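Local coordinates for protein insecticidal Delta-Endotoxin Cry8Ea1 (Bacillus Thuringiensis, PDB 3EB7) that acts as an insecticidal crystal toxin against underground beetle larvae, probably by inserting part of its N-terminal helical bundle into gut-cell membranes to form pores, at residues T9-V14 with M211-L216; S134-A139 with I175-D180; H181-Y186 with D217-F222; N465-Y470 with E542-A547. All blocks are in the same frame, centred on the assembly; numbering follows the deposited sequence.

Contact 1. Residues T9-V14 with M211-L216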
# COMPACT_ATOMS: atom_id res chain seq x y z
N THR A 9 2.00 -13.83 1.96
CA THR A 9 1.62 -14.15 0.59
C THR A 9 1.24 -12.92 -0.22
O THR A 9 1.72 -12.73 -1.35
CB THR A 9 0.42 -15.12 0.59
OG1 THR A 9 0.81 -16.30 1.31
CG2 THR A 9 0.01 -15.49 -0.84
N ALA A 10 0.38 -12.10 0.35
CA ALA A 10 -0.13 -10.90 -0.29
C ALA A 10 0.99 -9.90 -0.55
O ALA A 10 1.01 -9.27 -1.62
CB ALA A 10 -1.22 -10.28 0.58
N ILE A 11 1.91 -9.73 0.40
CA ILE A 11 3.02 -8.78 0.19
C ILE A 11 3.95 -9.24 -0.92
O ILE A 11 4.41 -8.45 -1.75
CB ILE A 11 3.82 -8.52 1.48
CG1 ILE A 11 3.07 -7.48 2.34
CG2 ILE A 11 5.20 -8.02 1.18
CD1 ILE A 11 3.64 -7.32 3.73
N SER A 12 4.20 -10.55 -0.94
CA SER A 12 5.05 -11.16 -1.94
C SER A 12 4.45 -11.01 -3.35
O SER A 12 5.17 -10.73 -4.33
CB SER A 12 5.19 -12.64 -1.57
OG SER A 12 5.74 -13.38 -2.64
N LEU A 13 3.14 -11.23 -3.44
CA LEU A 13 2.42 -11.13 -4.69
C LEU A 13 2.44 -9.72 -5.21
O LEU A 13 2.76 -9.54 -6.38
CB LEU A 13 0.98 -11.64 -4.55
CG LEU A 13 0.60 -13.02 -5.10
CD1 LEU A 13 1.78 -13.97 -5.40
CD2 LEU A 13 -0.34 -13.65 -4.14
N VAL A 14 2.17 -8.71 -4.37
CA VAL A 14 2.25 -7.33 -4.89
C VAL A 14 3.66 -6.93 -5.29
O VAL A 14 3.84 -6.20 -6.26
CB VAL A 14 1.55 -6.22 -4.04
CG1 VAL A 14 0.21 -6.66 -3.55
CG2 VAL A 14 2.39 -5.76 -2.94
N MET A 211 -5.65 -5.62 5.81
CA MET A 211 -6.46 -5.55 4.59
C MET A 211 -6.01 -4.50 3.60
O MET A 211 -6.30 -4.61 2.42
CB MET A 211 -7.96 -5.38 4.91
CG MET A 211 -8.53 -6.52 5.78
SD MET A 211 -8.22 -8.18 5.08
CE MET A 211 -9.63 -8.26 3.98
N THR A 212 -5.31 -3.47 4.06
CA THR A 212 -4.62 -2.59 3.15
C THR A 212 -3.59 -3.41 2.37
O THR A 212 -3.53 -3.31 1.15
CB THR A 212 -3.89 -1.50 3.92
OG1 THR A 212 -4.84 -0.77 4.71
CG2 THR A 212 -3.15 -0.52 2.95
N LEU A 213 -2.79 -4.20 3.11
CA LEU A 213 -1.79 -5.10 2.53
C LEU A 213 -2.39 -6.19 1.64
O LEU A 213 -1.88 -6.43 0.57
CB LEU A 213 -0.95 -5.77 3.64
CG LEU A 213 -0.11 -4.87 4.51
CD1 LEU A 213 0.32 -5.59 5.74
CD2 LEU A 213 1.07 -4.29 3.71
N SER A 214 -3.47 -6.83 2.10
CA SER A 214 -4.05 -8.01 1.42
C SER A 214 -5.13 -7.73 0.37
O SER A 214 -5.54 -8.65 -0.36
CB SER A 214 -4.67 -8.99 2.45
OG SER A 214 -3.75 -9.30 3.48
N VAL A 215 -5.64 -6.51 0.33
CA VAL A 215 -6.79 -6.23 -0.49
C VAL A 215 -6.52 -4.95 -1.24
O VAL A 215 -6.38 -4.98 -2.44
CB VAL A 215 -8.14 -6.15 0.32
CG1 VAL A 215 -9.31 -5.68 -0.63
CG2 VAL A 215 -8.51 -7.49 0.89
N LEU A 216 -6.43 -3.84 -0.53
CA LEU A 216 -6.20 -2.53 -1.14
C LEU A 216 -4.97 -2.42 -2.02
O LEU A 216 -5.06 -1.88 -3.12
CB LEU A 216 -6.21 -1.41 -0.08
CG LEU A 216 -7.51 -1.25 0.72
CD1 LEU A 216 -7.33 -0.03 1.52
CD2 LEU A 216 -8.82 -1.19 -0.19

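Contact 2. Residues S134-A139 with I175-D180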
# COMPACT_ATOMS: atom_id res chain seq x y z
N SER A 134 -10.27 -11.13 1.17
CA SER A 134 -8.90 -11.41 0.67
C SER A 134 -8.85 -12.52 -0.42
O SER A 134 -8.13 -12.36 -1.41
CB SER A 134 -7.83 -11.54 1.78
OG SER A 134 -8.06 -12.64 2.64
N VAL A 135 -9.67 -13.58 -0.30
CA VAL A 135 -9.88 -14.52 -1.42
C VAL A 135 -10.36 -13.74 -2.66
O VAL A 135 -9.79 -13.85 -3.76
CB VAL A 135 -10.92 -15.65 -1.04
CG1 VAL A 135 -11.40 -16.43 -2.29
CG2 VAL A 135 -10.33 -16.63 -0.01
N TYR A 136 -11.42 -12.96 -2.49
CA TYR A 136 -11.99 -12.21 -3.60
C TYR A 136 -10.96 -11.33 -4.31
O TYR A 136 -10.84 -11.39 -5.52
CB TYR A 136 -13.16 -11.38 -3.10
CG TYR A 136 -13.83 -10.57 -4.17
CD1 TYR A 136 -15.04 -10.99 -4.73
CD2 TYR A 136 -13.26 -9.36 -4.63
CE1 TYR A 136 -15.67 -10.24 -5.71
CE2 TYR A 136 -13.87 -8.61 -5.63
CZ TYR A 136 -15.09 -9.03 -6.14
OH TYR A 136 -15.72 -8.27 -7.12
N ALA A 137 -10.21 -10.54 -3.55
CA ALA A 137 -9.12 -9.69 -4.10
C ALA A 137 -8.03 -10.44 -4.90
O ALA A 137 -7.61 -10.01 -5.99
CB ALA A 137 -8.47 -8.80 -2.97
N GLN A 138 -7.59 -11.58 -4.37
CA GLN A 138 -6.60 -12.37 -5.05
C GLN A 138 -7.16 -13.06 -6.29
O GLN A 138 -6.46 -13.14 -7.33
CB GLN A 138 -5.94 -13.36 -4.07
CG GLN A 138 -5.17 -12.69 -2.91
CD GLN A 138 -4.05 -11.73 -3.39
OE1 GLN A 138 -3.85 -10.65 -2.81
NE2 GLN A 138 -3.36 -12.11 -4.45
N ALA A 139 -8.41 -13.53 -6.24
CA ALA A 139 -9.03 -14.13 -7.43
C ALA A 139 -9.33 -13.10 -8.54
O ALA A 139 -9.09 -13.34 -9.75
CB ALA A 139 -10.32 -14.88 -7.03
N ILE A 175 -12.32 -4.22 -13.98
CA ILE A 175 -11.48 -3.37 -13.15
C ILE A 175 -12.34 -2.52 -12.23
O ILE A 175 -12.12 -2.50 -11.01
CB ILE A 175 -10.54 -2.43 -13.96
CG1 ILE A 175 -9.50 -3.25 -14.74
CG2 ILE A 175 -9.84 -1.39 -13.03
CD1 ILE A 175 -8.79 -2.44 -15.82
N ALA A 176 -13.32 -1.82 -12.82
CA ALA A 176 -14.27 -0.99 -12.05
C ALA A 176 -15.02 -1.79 -11.01
O ALA A 176 -15.01 -1.43 -9.84
CB ALA A 176 -15.27 -0.28 -12.99
N GLN A 177 -15.65 -2.87 -11.42
CA GLN A 177 -16.48 -3.67 -10.50
C GLN A 177 -15.67 -4.30 -9.35
O GLN A 177 -16.09 -4.20 -8.21
CB GLN A 177 -17.24 -4.75 -11.29
CG GLN A 177 -17.81 -5.85 -10.38
CD GLN A 177 -18.57 -6.98 -11.10
OE1 GLN A 177 -19.33 -6.75 -12.05
NE2 GLN A 177 -18.37 -8.22 -10.63
N TYR A 178 -14.54 -4.93 -9.65
CA TYR A 178 -13.66 -5.53 -8.64
C TYR A 178 -13.05 -4.46 -7.73
O TYR A 178 -12.92 -4.69 -6.55
CB TYR A 178 -12.53 -6.37 -9.28
CG TYR A 178 -12.96 -7.61 -10.09
CD1 TYR A 178 -12.10 -8.18 -11.03
CD2 TYR A 178 -14.21 -8.19 -9.91
CE1 TYR A 178 -12.48 -9.28 -11.78
CE2 TYR A 178 -14.61 -9.30 -10.65
CZ TYR A 178 -13.75 -9.85 -11.58
OH TYR A 178 -14.14 -10.98 -12.30
N SER A 179 -12.67 -3.30 -8.26
CA SER A 179 -12.15 -2.25 -7.41
C SER A 179 -13.23 -1.81 -6.42
O SER A 179 -12.98 -1.71 -5.22
CB SER A 179 -11.64 -1.06 -8.22
OG SER A 179 -10.62 -1.43 -9.13
N ASP A 180 -14.44 -1.60 -6.92
CA ASP A 180 -15.55 -1.08 -6.10
C ASP A 180 -15.93 -2.03 -4.99
O ASP A 180 -16.07 -1.62 -3.84
CB ASP A 180 -16.75 -0.75 -7.00
CG ASP A 180 -16.58 0.57 -7.77
OD1 ASP A 180 -15.68 1.39 -7.41
OD2 ASP A 180 -17.37 0.81 -8.72
O HOH W 1 -18.10 -8.85 -8.18

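Contact 3. Residues H181-Y186 with D217-F222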
# COMPACT_ATOMS: atom_id res chain seq x y z
N HIS A 181 -16.02 -3.32 -5.32
CA HIS A 181 -16.33 -4.35 -4.33
C HIS A 181 -15.29 -4.37 -3.17
O HIS A 181 -15.64 -4.34 -2.00
CB HIS A 181 -16.49 -5.72 -5.02
CG HIS A 181 -16.73 -6.85 -4.07
ND1 HIS A 181 -18.00 -7.27 -3.72
CD2 HIS A 181 -15.87 -7.62 -3.36
CE1 HIS A 181 -17.91 -8.28 -2.87
NE2 HIS A 181 -16.63 -8.51 -2.64
N CYS A 182 -14.01 -4.37 -3.52
CA CYS A 182 -12.89 -4.28 -2.57
C CYS A 182 -12.96 -3.07 -1.62
O CYS A 182 -12.92 -3.23 -0.39
CB CYS A 182 -11.57 -4.19 -3.33
SG CYS A 182 -11.07 -5.76 -4.11
N VAL A 183 -13.03 -1.88 -2.18
CA VAL A 183 -13.06 -0.66 -1.37
C VAL A 183 -14.29 -0.68 -0.46
O VAL A 183 -14.16 -0.50 0.75
CB VAL A 183 -12.99 0.62 -2.28
CG1 VAL A 183 -13.21 1.92 -1.45
CG2 VAL A 183 -11.64 0.64 -3.05
N GLN A 184 -15.45 -0.96 -1.03
CA GLN A 184 -16.70 -1.02 -0.27
C GLN A 184 -16.68 -1.95 0.94
O GLN A 184 -16.97 -1.51 2.06
CB GLN A 184 -17.91 -1.35 -1.19
CG GLN A 184 -19.19 -1.58 -0.37
CD GLN A 184 -20.35 -2.20 -1.16
OE1 GLN A 184 -20.40 -2.13 -2.39
NE2 GLN A 184 -21.29 -2.80 -0.43
N TRP A 185 -16.36 -3.22 0.72
CA TRP A 185 -16.28 -4.22 1.78
C TRP A 185 -15.10 -4.05 2.69
O TRP A 185 -15.20 -4.38 3.86
CB TRP A 185 -16.39 -5.63 1.22
CG TRP A 185 -17.78 -5.81 0.64
CD1 TRP A 185 -18.13 -5.76 -0.67
CD2 TRP A 185 -19.01 -5.97 1.37
NE1 TRP A 185 -19.49 -5.93 -0.82
CE2 TRP A 185 -20.06 -6.05 0.42
CE3 TRP A 185 -19.33 -6.06 2.74
CZ2 TRP A 185 -21.42 -6.23 0.78
CZ3 TRP A 185 -20.72 -6.23 3.11
CH2 TRP A 185 -21.73 -6.32 2.12
N TYR A 186 -14.01 -3.45 2.19
CA TYR A 186 -12.95 -2.98 3.09
C TYR A 186 -13.50 -1.95 4.09
O TYR A 186 -13.25 -2.08 5.28
CB TYR A 186 -11.74 -2.40 2.33
CG TYR A 186 -10.75 -1.73 3.26
CD1 TYR A 186 -9.66 -2.45 3.81
CD2 TYR A 186 -10.89 -0.37 3.60
CE1 TYR A 186 -8.73 -1.82 4.70
CE2 TYR A 186 -10.00 0.26 4.46
CZ TYR A 186 -8.92 -0.46 5.02
OH TYR A 186 -8.04 0.23 5.86
N ASP A 217 -3.83 -2.91 -1.54
CA ASP A 217 -2.55 -2.78 -2.29
C ASP A 217 -2.60 -3.48 -3.65
O ASP A 217 -2.12 -2.93 -4.64
CB ASP A 217 -1.32 -3.27 -1.47
CG ASP A 217 -0.92 -2.27 -0.33
OD1 ASP A 217 -1.52 -1.14 -0.28
OD2 ASP A 217 -0.02 -2.62 0.52
N ILE A 218 -3.16 -4.69 -3.72
CA ILE A 218 -3.22 -5.35 -5.04
C ILE A 218 -4.28 -4.70 -5.97
O ILE A 218 -4.09 -4.57 -7.17
CB ILE A 218 -3.40 -6.92 -4.98
CG1 ILE A 218 -3.05 -7.54 -6.34
CG2 ILE A 218 -4.82 -7.31 -4.57
CD1 ILE A 218 -1.65 -7.21 -6.82
N MET A 219 -5.39 -4.29 -5.39
CA MET A 219 -6.45 -3.62 -6.12
C MET A 219 -5.93 -2.33 -6.76
O MET A 219 -6.28 -2.00 -7.89
CB MET A 219 -7.65 -3.41 -5.17
CG MET A 219 -8.82 -2.62 -5.74
SD MET A 219 -8.66 -0.85 -5.39
CE MET A 219 -8.21 -0.80 -3.68
N THR A 220 -5.07 -1.60 -6.04
CA THR A 220 -4.47 -0.35 -6.53
C THR A 220 -3.78 -0.56 -7.89
O THR A 220 -3.74 0.35 -8.73
CB THR A 220 -3.45 0.26 -5.49
OG1 THR A 220 -4.11 0.44 -4.24
CG2 THR A 220 -2.93 1.62 -5.92
N LEU A 221 -3.27 -1.77 -8.13
CA LEU A 221 -2.50 -2.04 -9.34
C LEU A 221 -3.39 -2.43 -10.54
O LEU A 221 -2.91 -2.45 -11.70
CB LEU A 221 -1.43 -3.11 -9.07
CG LEU A 221 -0.49 -2.86 -7.87
CD1 LEU A 221 0.40 -4.05 -7.66
CD2 LEU A 221 0.40 -1.64 -8.15
N PHE A 222 -4.67 -2.72 -10.27
CA PHE A 222 -5.62 -3.19 -11.31
C PHE A 222 -5.65 -2.35 -12.59
O PHE A 222 -5.74 -2.91 -13.69
CB PHE A 222 -7.05 -3.35 -10.76
CG PHE A 222 -7.24 -4.52 -9.81
CD1 PHE A 222 -8.44 -4.67 -9.11
CD2 PHE A 222 -6.22 -5.49 -9.63
CE1 PHE A 222 -8.65 -5.72 -8.25
CE2 PHE A 222 -6.44 -6.57 -8.78
CZ PHE A 222 -7.64 -6.67 -8.07

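Contact 4. Residues N465-Y470 with E542-A547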
# COMPACT_ATOMS: atom_id res chain seq x y z
N ASN A 465 -10.32 12.75 4.25
CA ASN A 465 -11.21 11.87 3.51
C ASN A 465 -10.40 10.59 3.22
O ASN A 465 -9.17 10.60 3.38
CB ASN A 465 -11.69 12.56 2.21
CG ASN A 465 -10.55 12.81 1.21
OD1 ASN A 465 -9.84 11.88 0.81
ND2 ASN A 465 -10.38 14.06 0.79
N GLU A 466 -11.05 9.50 2.81
CA GLU A 466 -10.35 8.25 2.46
C GLU A 466 -10.52 7.88 0.98
O GLU A 466 -10.67 6.71 0.63
CB GLU A 466 -10.82 7.09 3.35
CG GLU A 466 -10.71 7.36 4.87
CD GLU A 466 -9.27 7.55 5.32
OE1 GLU A 466 -8.36 7.09 4.59
OE2 GLU A 466 -9.04 8.14 6.40
N VAL A 467 -10.50 8.90 0.12
CA VAL A 467 -10.56 8.71 -1.32
C VAL A 467 -9.35 7.89 -1.81
O VAL A 467 -9.44 7.17 -2.81
CB VAL A 467 -10.69 10.09 -2.07
CG1 VAL A 467 -10.44 9.94 -3.60
CG2 VAL A 467 -12.09 10.70 -1.80
N GLY A 468 -8.25 7.96 -1.07
CA GLY A 468 -7.04 7.23 -1.38
C GLY A 468 -7.14 5.73 -1.20
O GLY A 468 -6.24 5.02 -1.60
N HIS A 469 -8.24 5.22 -0.64
CA HIS A 469 -8.49 3.77 -0.68
C HIS A 469 -8.49 3.23 -2.08
O HIS A 469 -8.15 2.08 -2.28
CB HIS A 469 -9.79 3.36 -0.02
CG HIS A 469 -9.79 3.48 1.47
ND1 HIS A 469 -10.95 3.47 2.21
CD2 HIS A 469 -8.78 3.61 2.36
CE1 HIS A 469 -10.66 3.59 3.49
NE2 HIS A 469 -9.35 3.68 3.61
N TYR A 470 -8.85 4.06 -3.04
CA TYR A 470 -8.74 3.72 -4.46
C TYR A 470 -7.35 3.96 -5.08
O TYR A 470 -7.06 3.40 -6.14
CB TYR A 470 -9.76 4.53 -5.27
CG TYR A 470 -11.18 3.99 -5.21
CD1 TYR A 470 -12.11 4.53 -4.33
CD2 TYR A 470 -11.56 2.90 -6.02
CE1 TYR A 470 -13.42 4.04 -4.26
CE2 TYR A 470 -12.86 2.39 -5.95
CZ TYR A 470 -13.78 2.96 -5.07
OH TYR A 470 -15.06 2.46 -5.02
N GLU A 542 -15.14 4.54 -11.52
CA GLU A 542 -15.49 5.30 -12.75
C GLU A 542 -15.39 6.85 -12.66
O GLU A 542 -15.28 7.52 -13.69
CB GLU A 542 -16.90 4.92 -13.20
CG GLU A 542 -17.96 5.31 -12.18
CD GLU A 542 -19.40 5.16 -12.72
OE1 GLU A 542 -20.24 6.05 -12.40
OE2 GLU A 542 -19.67 4.16 -13.48
N ASN A 543 -15.43 7.39 -11.44
CA ASN A 543 -15.25 8.81 -11.21
C ASN A 543 -13.79 9.26 -11.31
O ASN A 543 -13.50 10.45 -11.19
CB ASN A 543 -15.80 9.20 -9.83
CG ASN A 543 -17.30 8.87 -9.68
OD1 ASN A 543 -18.13 9.24 -10.52
ND2 ASN A 543 -17.64 8.20 -8.59
N PHE A 544 -12.85 8.35 -11.57
CA PHE A 544 -11.46 8.78 -11.85
C PHE A 544 -11.16 8.84 -13.32
O PHE A 544 -11.51 7.92 -14.05
CB PHE A 544 -10.49 7.87 -11.11
CG PHE A 544 -10.64 7.99 -9.64
CD1 PHE A 544 -11.44 7.11 -8.94
CD2 PHE A 544 -10.03 9.06 -8.96
CE1 PHE A 544 -11.61 7.26 -7.58
CE2 PHE A 544 -10.19 9.22 -7.61
CZ PHE A 544 -10.97 8.33 -6.91
N LYS A 545 -10.56 9.95 -13.76
CA LYS A 545 -10.30 10.14 -15.19
C LYS A 545 -8.93 10.78 -15.40
O LYS A 545 -8.32 11.24 -14.45
CB LYS A 545 -11.39 11.01 -15.85
CG LYS A 545 -12.83 10.47 -15.68
CD LYS A 545 -13.65 10.49 -16.97
CE LYS A 545 -14.86 9.55 -16.88
NZ LYS A 545 -15.82 9.87 -15.71
N PHE A 546 -8.49 10.82 -16.65
CA PHE A 546 -7.22 11.43 -17.01
C PHE A 546 -7.39 12.80 -17.65
O PHE A 546 -8.24 12.99 -18.52
CB PHE A 546 -6.44 10.51 -17.96
CG PHE A 546 -5.67 9.44 -17.26
CD1 PHE A 546 -4.67 9.76 -16.34
CD2 PHE A 546 -5.93 8.09 -17.53
CE1 PHE A 546 -3.94 8.77 -15.67
CE2 PHE A 546 -5.21 7.08 -16.86
CZ PHE A 546 -4.21 7.43 -15.93
N ALA A 547 -6.61 13.76 -17.17
CA ALA A 547 -6.34 14.98 -17.89
C ALA A 547 -5.05 14.73 -18.67
O ALA A 547 -3.97 14.69 -18.08
CB ALA A 547 -6.18 16.14 -16.93

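Contact 1. Residues T9-V14 with M211-L216
Ala-10 of helix 9-14 and Ser-214 of helix 211-216 bring their CA atoms to 5.2 Å where the two short axes, 8.6 Å apart at closest approach, cross at 54°. So near an approach is possible because the residue at the crossing is small: the methyl of Ala-10 points at the opposite backbone, with CB 3.7 Å from Ser-214 CA and 3.9 Å from Leu-213 O. Ser-214 adds little bulk of its own; its OG also lies 4.0 Å from Ala-10 CB, while its hydrogen bonds go to Glu-210 O and Gln-54 OE1. Both helices belong to the N-terminal domain, the bundle of alpha-helices of three-domain Cry toxins, and the contact joins the first helix of the bundle, 2-20, to its last, 198-220. Beside the crossing, the CG1-CD1 arm of Ile-11 lies obliquely against Leu-213 CD2. Ile-11 places CG1 anti to its carbonyl carbon (chi1 -81°), and the extended chi2 carries CD1 on to 4.0 Å from Leu-213 CD2. That same leucine methyl is equally near Ile-11 CG1. Outside this pair, Pro-400 and Glu-402 pack against Ile-11, while Arg-240 packs against Leu-213.

Contact 2. Residues S134-A139 with I175-D180
Aromatic packing carries most of this contact: the ring of Tyr-136, on helix 133-153, reaches out to Tyr-178 on helix 161-191. With CG anti to the backbone N (chi1 -180°), Tyr-136 extends far enough for its phenol end to touch, although the helix backbones stay well apart. The ring centroids lie 5.9 Å apart and the planes stand at 90°, yet the approach is oblique. The closest point is Tyr-136 OH against Tyr-178 CD2, at 3.2 Å, and Tyr-136 CZ follows at 4.0 Å from the same carbon. The Tyr-136 ring also stacks with that of His-181.

The polar part involves water. One molecule lies in the plane of the Tyr-136 ring at its edge, 2.7 Å from Tyr-136 OH; its further bond, from Gln-177 NE2, is weak and doubtful. Tyr-178 OH is hydrogen-bonded to His-143 ND1, so the two phenols have separate polar partners. Within helix 161-191, Ser-179 OG bonds to Ile-175 O at 2.6 Å, from the opposite face of that carbonyl to Ser-179 N.

Both helices belong to the toxin's N-terminal helical bundle. The chemistry implies a double role for Tyr-136 OH, which packs against a carbon of the Tyr-178 ring and also holds the water, linked at most weakly on to the exposed Gln-177.

Contact 3. Residues H181-Y186 with D217-F222
Met-219 lays its bent side chain against Cys-182 and Val-183, two consecutive residues of helix 161-191. This is helix-to-helix packing inside the N-terminal alpha-helical bundle of a three-domain Cry toxin, between helices 161-191 and 198-220, which follow one another in the chain. The backbones stay apart, with 7.4 Å between the CA atoms of Cys-182 and Met-219, and the methionine bridges the distance.

Its first torsion sets CG anti to the backbone N (chi1 175°), which sends the chain toward the other helix; the turns at chi2 and chi3 then carry the sulfur and terminal methyl along that helix to the neighbouring valine. Two apolar touches result. Near the root of the chain, Met-219 CG is 4.0 Å from Cys-182 CB and 4.2 Å from Cys-182 SG. At its end, the methionine crosses Val-183 at about a right angle, meeting one branch of the valine, CG2.

Met-219 also takes part in packing within its own segment: the ring of Phe-222 lies with one face over Met-219 CA, which sits 3.6 Å above the ring plane and over its centre. Beyond the pair, Val-183 packs on Tyr-470 from the C-terminal part of the chain, while Ile-218 faces Val-14 and Ile-17 of helix 2-20. Asp-217 turns to Arg-240 in a salt bridge.

The nearest approach between the two segments falls at the tip of the methionine, where CE comes to 3.8 Å from Val-183 CG2.

Contact 4. Residues N465-Y470 with E542-A547
Phe-544 reaches across to both Val-467 and Tyr-470, touching each with a different part of its ring. Val-467 CG1 lies in the ring plane at the edge, 3.7 Å from Phe-544 CZ and 4.1 Å from Phe-544 CE2. Tyr-470 is met from another direction: Phe-544 CE1 comes to 4.0 Å from Tyr-470 CB and almost as near to CG. The two aromatic rings have centroids 5.9 Å apart and planes at 44°, an oblique pairing, while the side chains as wholes run at about a right angle.

In Val-467, CG1 stands anti to the backbone N (chi1 168°), and this is the branch presented to the phenylalanine. The valine is placed in turn by an Asx turn: its backbone N donates to Asn-465 OD1 over 3.1 Å, at an N-H...O angle of 162°, just where the short 3-10 segment 467-469 begins. That segment brings Tyr-470 round next to Val-467, with a backbone bond from Tyr-470 N to Val-467 O. On the other side, Phe-544 lies close to strand 545-548, which pairs with strand 498-507, and Cys-506 of that strand packs on the ring.

Farther out, Trp-536 and Tyr-579 pack on Val-467, and Tyr-470 OH bonds to Asp-180 OD1 on helix 161-191, an oxygen that also accepts from Tyr-541 N. This packing therefore belongs to the C-terminal beta domain of the toxin but borders its helical bundle. Its chemistry implies an apolar core round Phe-544, with the one phenol oxygen bonded to a doubly held carboxylate oxygen of the bundle.

How the contacts relate
Contacts 1, 2 and 3 lie within the helical bundle, and contact 4 sits in the C-terminal beta domain against it. Contacts 2 and 3 are closest, their centres about 6 Å apart, and share helix 161-191; Ser-179 CA of contact 2 is 3.7 Å from Met-219 CG of contact 3. Contacts 1 and 3 share helix 198-220, with centres about 10 Å apart, and Thr-212 O and Asp-217 N, at 2.7 Å, form a probable hydrogen bond between them. Gln-138 of contact 2 packs against Leu-13 of contact 1. The domain boundary is crossed where Tyr-186 CE2 comes to 3.5 Å from His-469 CE1, and where Leu-216 CD2 lies 3.9 Å from His-469 O.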